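Local atomic coordinates of ABC transporter periplasmic substrate-binding protein (Desulfovibrio alaskensis, PDB entry 5MY5), a protein that probably binds tungstate in the periplasm with high selectivity and delivers it to an ABC transporter for uptake into the cell. Residues Leu45-Ile55 against Leu241-Met249; Arg99-Phe107 against Lys266-Glu274. The protein carries 2 engineered substitutions. All coordinates share one frame; numbering follows the deposited sequence.

Contact 1. Residues Leu45-Ile55 against Leu241-Met249; sequences LAPQFTKDTGI and LADKFVNWM
The Phe49 ring takes the edge of Phe245 on one face: Phe245 CD1 stands over its centre in a T-shaped pair, planes at 89°. Thr53 OG1 lies over the rim of the opposite face, and Trp248 CG meets the ring at its edge. The indole of Trp248 has the CA and CB of Phe49 over one face. Phe49 CB lies 3.7 Å from the centroid of the six-membered ring, a CH-pi contact close to the normal. Leu45 CB and Asp52 OD2 sit at the indole edge. Trp248 NE1 donates to Asp52 OD2 at 2.9 Å, in the indole plane and on the anti lone pair of the carboxylate. This in-plane bond, with Phe49 on the face, helps to hold the indole in its rotation. With CG anti to the backbone N (chi1 -176°), Trp248 reaches across as a single knob among Leu45, Phe49, Asp52 and Thr53. At one end Leu45 CD1 meets Met249 SD at 3.8 Å. At the other, Ile55 CD1 lies 3.5 Å from Lys244 CG and also packs on Leu241. Lys244 NZ donates to a water, which in turn donates to Thr53 O. The axes of 45-53 and 241-249 cross at 108°, 11.1 Å apart at closest approach. The aromatic cluster of Phe49, Phe245 and Trp248 joins two helices that cover strands 27-33 and 56-62 in a periplasmic binding protein fold.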
loop_
_atom_site.group_PDB
_atom_site.type_symbol
_atom_site.label_atom_id
_atom_site.label_comp_id
_atom_site.label_asym_id
_atom_site.label_seq_id
_atom_site.Cartn_x
_atom_site.Cartn_y
_atom_site.Cartn_z
ATOM N N LEU A 45 4.347 -1.485 -16.253
ATOM C CA LEU A 45 3.080 -1.224 -16.926
ATOM C C LEU A 45 3.182 -0.135 -17.954
ATOM O O LEU A 45 2.484 -0.204 -18.999
ATOM C CB LEU A 45 1.980 -0.850 -15.891
ATOM C CG LEU A 45 1.531 -1.985 -15.026
ATOM C CD1 LEU A 45 0.416 -1.458 -14.097
ATOM C CD2 LEU A 45 1.037 -3.265 -15.763
ATOM N N ALA A 46 3.912 0.914 -17.636
ATOM C CA ALA A 46 3.882 2.115 -18.488
ATOM C C ALA A 46 4.302 1.844 -19.983
ATOM O O ALA A 46 3.593 2.236 -20.898
ATOM C CB ALA A 46 4.653 3.254 -17.900
ATOM N N PRO A 47 5.366 1.050 -20.235
ATOM C CA PRO A 47 5.677 0.799 -21.669
ATOM C C PRO A 47 4.614 -0.059 -22.333
ATOM O O PRO A 47 4.298 0.128 -23.518
ATOM C CB PRO A 47 7.006 0.014 -21.628
ATOM C CG PRO A 47 7.550 0.192 -20.281
ATOM C CD PRO A 47 6.448 0.620 -19.345
ATOM N N GLN A 48 3.973 -0.945 -21.575
ATOM C CA GLN A 48 2.880 -1.740 -22.154
ATOM C C GLN A 48 1.632 -0.871 -22.494
ATOM O O GLN A 48 0.964 -1.019 -23.535
ATOM C CB GLN A 48 2.461 -2.894 -21.244
ATOM C CG GLN A 48 3.646 -3.783 -20.773
ATOM C CD GLN A 48 3.327 -5.013 -19.901
ATOM O OE1 GLN A 48 2.766 -6.006 -20.371
ATOM N NE2 GLN A 48 3.825 -4.998 -18.638
ATOM N N PHE A 49 1.286 0.040 -21.583
ATOM C CA PHE A 49 0.215 0.999 -21.816
ATOM C C PHE A 49 0.538 1.801 -23.083
ATOM O O PHE A 49 -0.370 2.019 -23.933
ATOM C CB PHE A 49 0.095 1.958 -20.582
ATOM C CG PHE A 49 -0.916 3.084 -20.754
ATOM C CD1 PHE A 49 -2.191 2.852 -21.018
ATOM C CD2 PHE A 49 -0.478 4.449 -20.706
ATOM C CE1 PHE A 49 -3.122 3.875 -21.181
ATOM C CE2 PHE A 49 -1.402 5.459 -20.826
ATOM C CZ PHE A 49 -2.739 5.168 -21.050
ATOM N N THR A 50 1.763 2.278 -23.251
ATOM C CA THR A 50 2.106 3.097 -24.420
ATOM C C THR A 50 2.065 2.244 -25.725
ATOM O O THR A 50 1.508 2.715 -26.744
ATOM C CB THR A 50 3.485 3.735 -24.298
ATOM O OG1 THR A 50 3.486 4.637 -23.196
ATOM C CG2 THR A 50 3.855 4.518 -25.576
ATOM N N LYS A 51 2.550 1.004 -25.640
ATOM C CA LYS A 51 2.410 0.059 -26.794
ATOM C C LYS A 51 0.983 -0.122 -27.200
ATOM O O LYS A 51 0.638 -0.161 -28.396
ATOM C CB LYS A 51 2.946 -1.320 -26.394
ATOM C CG LYS A 51 2.941 -2.370 -27.481
ATOM C CD LYS A 51 4.349 -2.580 -27.978
ATOM C CE LYS A 51 4.412 -3.760 -28.940
ATOM N NZ LYS A 51 5.350 -3.397 -30.034
ATOM N N ASP A 52 0.107 -0.319 -26.228
ATOM C CA ASP A 52 -1.293 -0.618 -26.524
ATOM C C ASP A 52 -2.172 0.536 -26.908
ATOM O O ASP A 52 -3.173 0.362 -27.631
ATOM C CB ASP A 52 -1.959 -1.342 -25.344
ATOM C CG ASP A 52 -1.377 -2.709 -25.057
ATOM O OD1 ASP A 52 -0.693 -3.334 -25.922
ATOM O OD2 ASP A 52 -1.613 -3.206 -23.912
ATOM N N THR A 53 -1.803 1.735 -26.479
ATOM C CA THR A 53 -2.713 2.861 -26.592
ATOM C C THR A 53 -2.137 4.131 -27.275
ATOM O O THR A 53 -2.921 5.027 -27.613
ATOM C CB THR A 53 -3.262 3.373 -25.207
ATOM O OG1 THR A 53 -2.201 3.984 -24.508
ATOM C CG2 THR A 53 -3.778 2.300 -24.374
ATOM N N GLY A 54 -0.823 4.143 -27.462
ATOM C CA GLY A 54 -0.064 5.243 -27.991
ATOM C C GLY A 54 0.190 6.348 -27.027
ATOM O O GLY A 54 0.780 7.316 -27.426
ATOM N N ILE A 55 -0.314 6.256 -25.808
ATOM C CA ILE A 55 -0.260 7.353 -24.860
ATOM C C ILE A 55 0.946 7.147 -23.984
ATOM O O ILE A 55 1.142 6.076 -23.487
ATOM C CB ILE A 55 -1.556 7.393 -23.987
ATOM C CG1 ILE A 55 -2.777 7.577 -24.858
ATOM C CG2 ILE A 55 -1.392 8.502 -22.911
ATOM C CD1 ILE A 55 -4.050 7.263 -24.102
ATOM N N LEU A 241 -7.643 10.877 -22.113
ATOM C CA LEU A 241 -6.390 10.078 -21.869
ATOM C C LEU A 241 -6.579 9.352 -20.496
ATOM O O LEU A 241 -6.207 8.188 -20.355
ATOM C CB LEU A 241 -5.166 10.853 -21.840
ATOM C CG LEU A 241 -4.859 11.651 -23.079
ATOM C CD1 LEU A 241 -3.555 12.370 -23.036
ATOM C CD2 LEU A 241 -5.032 10.851 -24.359
ATOM N N ALA A 242 -7.052 10.079 -19.478
ATOM C CA ALA A 242 -7.245 9.447 -18.144
ATOM C C ALA A 242 -8.169 8.280 -18.177
ATOM O O ALA A 242 -7.923 7.150 -17.648
ATOM C CB ALA A 242 -7.699 10.517 -17.164
ATOM N N ASP A 243 -9.299 8.497 -18.869
ATOM C CA ASP A 243 -10.257 7.420 -19.032
ATOM C C ASP A 243 -9.651 6.224 -19.809
ATOM O O ASP A 243 -9.982 5.128 -19.486
ATOM C CB ASP A 243 -11.504 7.869 -19.836
ATOM C CG ASP A 243 -12.416 8.804 -19.076
ATOM O OD1 ASP A 243 -12.246 8.859 -17.816
ATOM O OD2 ASP A 243 -13.263 9.512 -19.775
ATOM N N LYS A 244 -8.775 6.487 -20.789
ATOM C CA LYS A 244 -8.113 5.418 -21.523
ATOM C C LYS A 244 -7.242 4.583 -20.617
ATOM O O LYS A 244 -7.173 3.350 -20.738
ATOM C CB LYS A 244 -7.366 5.979 -22.699
ATOM C CG LYS A 244 -6.725 4.980 -23.641
ATOM C CD LYS A 244 -7.709 4.136 -24.482
ATOM C CE LYS A 244 -8.711 4.951 -25.335
ATOM N NZ LYS A 244 -8.048 5.770 -26.444
ATOM N N PHE A 245 -6.543 5.219 -19.683
ATOM C CA PHE A 245 -5.710 4.499 -18.734
ATOM C C PHE A 245 -6.597 3.614 -17.852
ATOM O O PHE A 245 -6.181 2.508 -17.534
ATOM C CB PHE A 245 -4.828 5.470 -17.870
ATOM C CG PHE A 245 -3.969 4.788 -16.896
ATOM C CD1 PHE A 245 -2.804 4.172 -17.293
ATOM C CD2 PHE A 245 -4.313 4.754 -15.584
ATOM C CE1 PHE A 245 -1.991 3.523 -16.368
ATOM C CE2 PHE A 245 -3.448 4.163 -14.656
ATOM C CZ PHE A 245 -2.335 3.544 -15.033
ATOM N N VAL A 246 -7.704 4.164 -17.329
ATOM C CA VAL A 246 -8.599 3.376 -16.450
ATOM C C VAL A 246 -9.101 2.199 -17.216
ATOM O O VAL A 246 -9.129 1.072 -16.697
ATOM C CB VAL A 246 -9.749 4.218 -15.908
ATOM C CG1 VAL A 246 -10.743 3.467 -15.076
ATOM C CG2 VAL A 246 -9.238 5.345 -15.058
ATOM N N ASN A 247 -9.455 2.451 -18.460
ATOM C CA ASN A 247 -9.999 1.357 -19.289
ATOM C C ASN A 247 -8.967 0.270 -19.466
ATOM O O ASN A 247 -9.257 -0.897 -19.353
ATOM C CB ASN A 247 -10.495 1.940 -20.627
ATOM C CG ASN A 247 -11.042 0.892 -21.538
ATOM O OD1 ASN A 247 -10.303 0.253 -22.249
ATOM N ND2 ASN A 247 -12.372 0.770 -21.545
ATOM N N TRP A 248 -7.724 0.657 -19.836
ATOM C CA TRP A 248 -6.666 -0.233 -19.953
ATOM C C TRP A 248 -6.348 -1.041 -18.697
ATOM O O TRP A 248 -6.206 -2.284 -18.748
ATOM C CB TRP A 248 -5.429 0.517 -20.472
ATOM C CG TRP A 248 -4.240 -0.366 -20.740
ATOM C CD1 TRP A 248 -4.040 -1.123 -21.857
ATOM C CD2 TRP A 248 -3.096 -0.553 -19.930
ATOM N NE1 TRP A 248 -2.880 -1.798 -21.757
ATOM C CE2 TRP A 248 -2.246 -1.442 -20.588
ATOM C CE3 TRP A 248 -2.683 -0.046 -18.665
ATOM C CZ2 TRP A 248 -1.045 -1.866 -20.042
ATOM C CZ3 TRP A 248 -1.508 -0.417 -18.156
ATOM C CH2 TRP A 248 -0.670 -1.335 -18.828
ATOM N N MET A 249 -6.330 -0.373 -17.524
ATOM C CA MET A 249 -5.898 -1.059 -16.327
ATOM C C MET A 249 -6.981 -2.039 -15.901
ATOM O O MET A 249 -6.642 -3.032 -15.219
ATOM C CB MET A 249 -5.785 -0.077 -15.124
ATOM C CG MET A 249 -4.576 0.789 -15.244
ATOM S SD MET A 249 -3.022 -0.088 -14.860
ATOM C CE MET A 249 -3.138 -0.092 -13.025
HETATM O O HOH W 1 -5.763 4.511 -27.394
#

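Contact 2. Residues Arg99-Phe107 against Lys266-Glu274; sequences RTQLMYNDF and KALFTPNAE
Strand 100-107 runs antiparallel to the C-terminal segment, with Tyr104 and Thr270 as a hydrogen-bonded pair and Met103 and Pro271 as a non-hydrogen-bonded pair. Tyr104 N donates to Thr270 O at 2.9 Å, and Thr270 N returns a bond to Tyr104 O. A third bond, Asn272 N to Leu102 O at 3.0 Å, is nearly straight at the hydrogen, but its donor stands above the carbonyl plane. The Tyr104 side chain lies alongside Thr270, pointing the same way. Thr270 CB sits over the ring face, 3.8 Å from the centroid and close to the ring normal, while CG2 reaches the hydroxyl end. Tyr104 CG is held between the backbone N and the carbonyl carbon (chi1 56°), which brings the ring back over the neighbouring strand. The Asn272 amide meets this ring at its edge, ND2 being 3.5 Å from Tyr104 CD2 and the planes 74° apart. The hydrogen bond of Asn272 ND2 goes to Gln223 on strand 221-228. That strand flanks 100-112 as well, so 100-112 is an inner strand here and the chain's C-terminal segment is added beside it in the mixed sheet of the periplasmic binding protein fold. Phe269 fits alongside Met103 and Asn105. Its CD1 meets Met103 CG at 3.9 Å, and its CE1 lies 3.7 Å from Asn105 ND2. The amide and ring planes are only 12° apart. Asn105 OD1 is bonded to Asn222. Where direct backbone bonds stop, waters continue the pairing: one joins Asp106 N to Leu268 O, another Gln101 O to Glu274 N. Near the latter, Ala273 CA approaches Gln101 O at 3.4 Å in a CA-H...O contact.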
loop_
_atom_site.group_PDB
_atom_site.type_symbol
_atom_site.label_atom_id
_atom_site.label_comp_id
_atom_site.label_asym_id
_atom_site.label_seq_id
_atom_site.Cartn_x
_atom_site.Cartn_y
_atom_site.Cartn_z
ATOM N N ARG A 99 -13.889 6.941 -8.283
ATOM C CA ARG A 99 -12.853 5.974 -7.947
ATOM C C ARG A 99 -13.150 4.716 -8.704
ATOM O O ARG A 99 -14.262 4.165 -8.600
ATOM C CB ARG A 99 -12.837 5.562 -6.471
ATOM C CG ARG A 99 -12.663 6.678 -5.490
ATOM C CD ARG A 99 -13.053 6.167 -4.131
ATOM N NE ARG A 99 -12.135 5.177 -3.647
ATOM C CZ ARG A 99 -12.391 4.101 -2.932
ATOM N NH1 ARG A 99 -13.643 3.818 -2.583
ATOM N NH2 ARG A 99 -11.422 3.348 -2.485
ATOM N N THR A 100 -12.145 4.164 -9.400
ATOM C CA THR A 100 -12.220 2.814 -9.962
ATOM C C THR A 100 -11.200 1.943 -9.257
ATOM O O THR A 100 -10.002 2.128 -9.432
ATOM C CB THR A 100 -11.992 2.821 -11.514
ATOM O OG1 THR A 100 -13.021 3.617 -12.124
ATOM C CG2 THR A 100 -12.064 1.501 -12.085
ATOM N N GLN A 101 -11.679 0.925 -8.584
ATOM C CA GLN A 101 -10.781 -0.001 -7.920
ATOM C C GLN A 101 -10.132 -0.901 -8.928
ATOM O O GLN A 101 -10.791 -1.356 -9.894
ATOM C CB GLN A 101 -11.532 -0.814 -6.863
ATOM C CG GLN A 101 -11.729 -0.024 -5.561
ATOM C CD GLN A 101 -12.837 1.013 -5.634
ATOM O OE1 GLN A 101 -14.013 0.666 -5.830
ATOM N NE2 GLN A 101 -12.495 2.274 -5.419
ATOM N N LEU A 102 -8.874 -1.189 -8.742
ATOM C CA LEU A 102 -7.997 -1.877 -9.757
ATOM C C LEU A 102 -7.260 -3.111 -9.223
ATOM O O LEU A 102 -7.311 -4.220 -9.822
ATOM C CB LEU A 102 -7.086 -0.922 -10.499
ATOM C CG LEU A 102 -7.751 0.128 -11.334
ATOM C CD1 LEU A 102 -6.739 1.174 -11.809
ATOM C CD2 LEU A 102 -8.436 -0.546 -12.565
ATOM N N MET A 103 -6.613 -3.023 -8.063
ATOM C CA MET A 103 -5.879 -4.066 -7.441
ATOM C C MET A 103 -5.566 -3.711 -5.996
ATOM O O MET A 103 -5.750 -2.582 -5.624
ATOM C CB MET A 103 -4.556 -4.332 -8.110
ATOM C CG MET A 103 -3.554 -3.259 -8.135
ATOM S SD MET A 103 -3.782 -1.802 -9.161
ATOM C CE MET A 103 -2.217 -1.057 -8.918
ATOM N N TYR A 104 -5.128 -4.691 -5.248
ATOM C CA TYR A 104 -4.572 -4.376 -3.917
ATOM C C TYR A 104 -3.242 -5.043 -3.690
ATOM O O TYR A 104 -3.048 -6.169 -4.174
ATOM C CB TYR A 104 -5.530 -4.749 -2.798
ATOM C CG TYR A 104 -6.009 -6.228 -2.746
ATOM C CD1 TYR A 104 -5.359 -7.147 -1.949
ATOM C CD2 TYR A 104 -7.159 -6.666 -3.416
ATOM C CE1 TYR A 104 -5.761 -8.463 -1.843
ATOM C CE2 TYR A 104 -7.616 -7.975 -3.232
ATOM C CZ TYR A 104 -6.872 -8.859 -2.472
ATOM O OH TYR A 104 -7.207 -10.173 -2.323
ATOM N N ASN A 105 -2.335 -4.434 -2.954
ATOM C CA ASN A 105 -1.251 -5.136 -2.286
ATOM C C ASN A 105 -1.664 -5.275 -0.791
ATOM O O ASN A 105 -2.834 -5.111 -0.471
ATOM C CB ASN A 105 0.138 -4.551 -2.548
ATOM C CG ASN A 105 0.256 -3.064 -2.205
ATOM O OD1 ASN A 105 -0.694 -2.476 -1.712
ATOM N ND2 ASN A 105 1.400 -2.432 -2.520
ATOM N N ASP A 106 -0.801 -5.839 -0.017
ATOM C CA ASP A 106 -1.212 -6.118 1.335
ATOM C C ASP A 106 -0.116 -5.931 2.336
ATOM O O ASP A 106 1.033 -5.814 2.048
ATOM C CB ASP A 106 -1.865 -7.503 1.469
ATOM C CG ASP A 106 -0.890 -8.649 1.261
ATOM O OD1 ASP A 106 0.218 -8.503 0.683
ATOM O OD2 ASP A 106 -1.264 -9.807 1.628
ATOM N N PHE A 107 -0.553 -5.925 3.591
ATOM C CA PHE A 107 0.305 -5.868 4.741
ATOM C C PHE A 107 0.327 -7.207 5.451
ATOM O O PHE A 107 -0.620 -7.895 5.358
ATOM C CB PHE A 107 -0.182 -4.747 5.720
ATOM C CG PHE A 107 -0.040 -3.347 5.150
ATOM C CD1 PHE A 107 1.095 -2.672 5.287
ATOM C CD2 PHE A 107 -1.160 -2.756 4.528
ATOM C CE1 PHE A 107 1.211 -1.343 4.732
ATOM C CE2 PHE A 107 -1.077 -1.447 4.045
ATOM C CZ PHE A 107 0.114 -0.801 4.112
ATOM N N LYS A 266 8.258 -13.010 -6.472
ATOM C CA LYS A 266 7.111 -13.252 -5.620
ATOM C C LYS A 266 5.942 -12.332 -5.956
ATOM O O LYS A 266 6.118 -11.166 -6.319
ATOM C CB LYS A 266 7.585 -13.028 -4.182
ATOM C CG LYS A 266 8.485 -14.181 -3.733
ATOM C CD LYS A 266 8.637 -14.409 -2.276
ATOM C CE LYS A 266 9.564 -15.570 -1.985
ATOM N NZ LYS A 266 9.529 -15.876 -0.533
ATOM N N ALA A 267 4.745 -12.810 -5.741
ATOM C CA ALA A 267 3.502 -12.075 -6.060
ATOM C C ALA A 267 3.353 -10.866 -5.092
ATOM O O ALA A 267 3.800 -10.950 -3.917
ATOM C CB ALA A 267 2.282 -12.961 -5.865
ATOM N N LEU A 268 2.775 -9.766 -5.614
ATOM C CA LEU A 268 2.585 -8.576 -4.789
ATOM C C LEU A 268 1.193 -8.019 -4.884
ATOM O O LEU A 268 0.619 -7.583 -3.843
ATOM C CB LEU A 268 3.690 -7.595 -5.155
ATOM C CG LEU A 268 3.991 -6.381 -4.320
ATOM C CD1 LEU A 268 4.651 -6.837 -3.031
ATOM C CD2 LEU A 268 4.925 -5.495 -5.063
ATOM N N PHE A 269 0.600 -7.973 -6.071
ATOM C CA PHE A 269 -0.735 -7.399 -6.278
ATOM C C PHE A 269 -1.783 -8.424 -6.658
ATOM O O PHE A 269 -1.467 -9.273 -7.508
ATOM C CB PHE A 269 -0.641 -6.376 -7.385
ATOM C CG PHE A 269 0.232 -5.196 -7.094
ATOM C CD1 PHE A 269 -0.235 -4.064 -6.335
ATOM C CD2 PHE A 269 1.533 -5.163 -7.528
ATOM C CE1 PHE A 269 0.583 -2.954 -6.134
ATOM C CE2 PHE A 269 2.299 -4.070 -7.346
ATOM C CZ PHE A 269 1.887 -3.008 -6.601
ATOM N N THR A 270 -2.990 -8.358 -6.117
ATOM C CA THR A 270 -4.124 -9.106 -6.504
ATOM C C THR A 270 -5.000 -8.122 -7.329
ATOM O O THR A 270 -5.549 -7.178 -6.768
ATOM C CB THR A 270 -4.867 -9.684 -5.293
ATOM O OG1 THR A 270 -3.971 -10.464 -4.532
ATOM C CG2 THR A 270 -6.037 -10.458 -5.704
ATOM N N PRO A 271 -5.207 -8.375 -8.638
ATOM C CA PRO A 271 -6.222 -7.641 -9.375
ATOM C C PRO A 271 -7.619 -7.829 -8.883
ATOM O O PRO A 271 -7.961 -8.949 -8.501
ATOM C CB PRO A 271 -6.074 -8.171 -10.809
ATOM C CG PRO A 271 -5.500 -9.489 -10.634
ATOM C CD PRO A 271 -4.748 -9.582 -9.346
ATOM N N ASN A 272 -8.426 -6.779 -8.865
ATOM C CA ASN A 272 -9.781 -6.853 -8.394
ATOM C C ASN A 272 -10.725 -5.850 -8.982
ATOM O O ASN A 272 -11.696 -5.472 -8.372
ATOM C CB ASN A 272 -9.835 -6.928 -6.836
ATOM C CG ASN A 272 -9.581 -5.603 -6.150
ATOM O OD1 ASN A 272 -8.955 -4.666 -6.715
ATOM N ND2 ASN A 272 -10.064 -5.502 -4.944
ATOM N N ALA A 273 -10.442 -5.426 -10.225
ATOM C CA ALA A 273 -11.365 -4.562 -10.937
ATOM C C ALA A 273 -12.751 -5.240 -10.989
ATOM O O ALA A 273 -12.836 -6.475 -11.033
ATOM C CB ALA A 273 -10.819 -4.188 -12.309
ATOM N N GLU A 274 -13.824 -4.455 -10.849
ATOM C CA GLU A 274 -15.201 -5.008 -10.934
ATOM C C GLU A 274 -15.503 -5.490 -12.350
ATOM O O GLU A 274 -14.969 -4.952 -13.310
ATOM C CB GLU A 274 -16.239 -3.957 -10.528
ATOM C CG GLU A 274 -16.228 -3.605 -9.041
ATOM C CD GLU A 274 -16.606 -4.779 -8.146
ATOM O OE1 GLU A 274 -17.254 -5.725 -8.648
ATOM O OE2 GLU A 274 -16.274 -4.746 -6.937
ATOM O OXT GLU A 274 -16.288 -6.416 -12.604
HETATM O O HOH W 2 -13.372 -1.669 -10.831
HETATM O O HOH W 3 1.678 -7.138 -1.321
#

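Contacts 1 and 2 have centres about 17 Å apart and meet through helix 239-250. Met249 makes two of the touches: its CB lies 3.7 Å from Leu102 CD1, and its CE lies 4.3 Å from Met103 SD. Val246 CG1 also packs on Thr100 OG1 at 3.7 Å. One helix thus faces helix 41-53 in contact 1 and strand 100-112 in contact 2. Helix 252-260 touches both as well: Gln255 bonds Met249 O, Leu102 O and Ala273 N. The segments alternate along the chain, so 99-107 falls between the two halves of contact 1. No tungstate is bound in this structure, and neither contact holds a ligand.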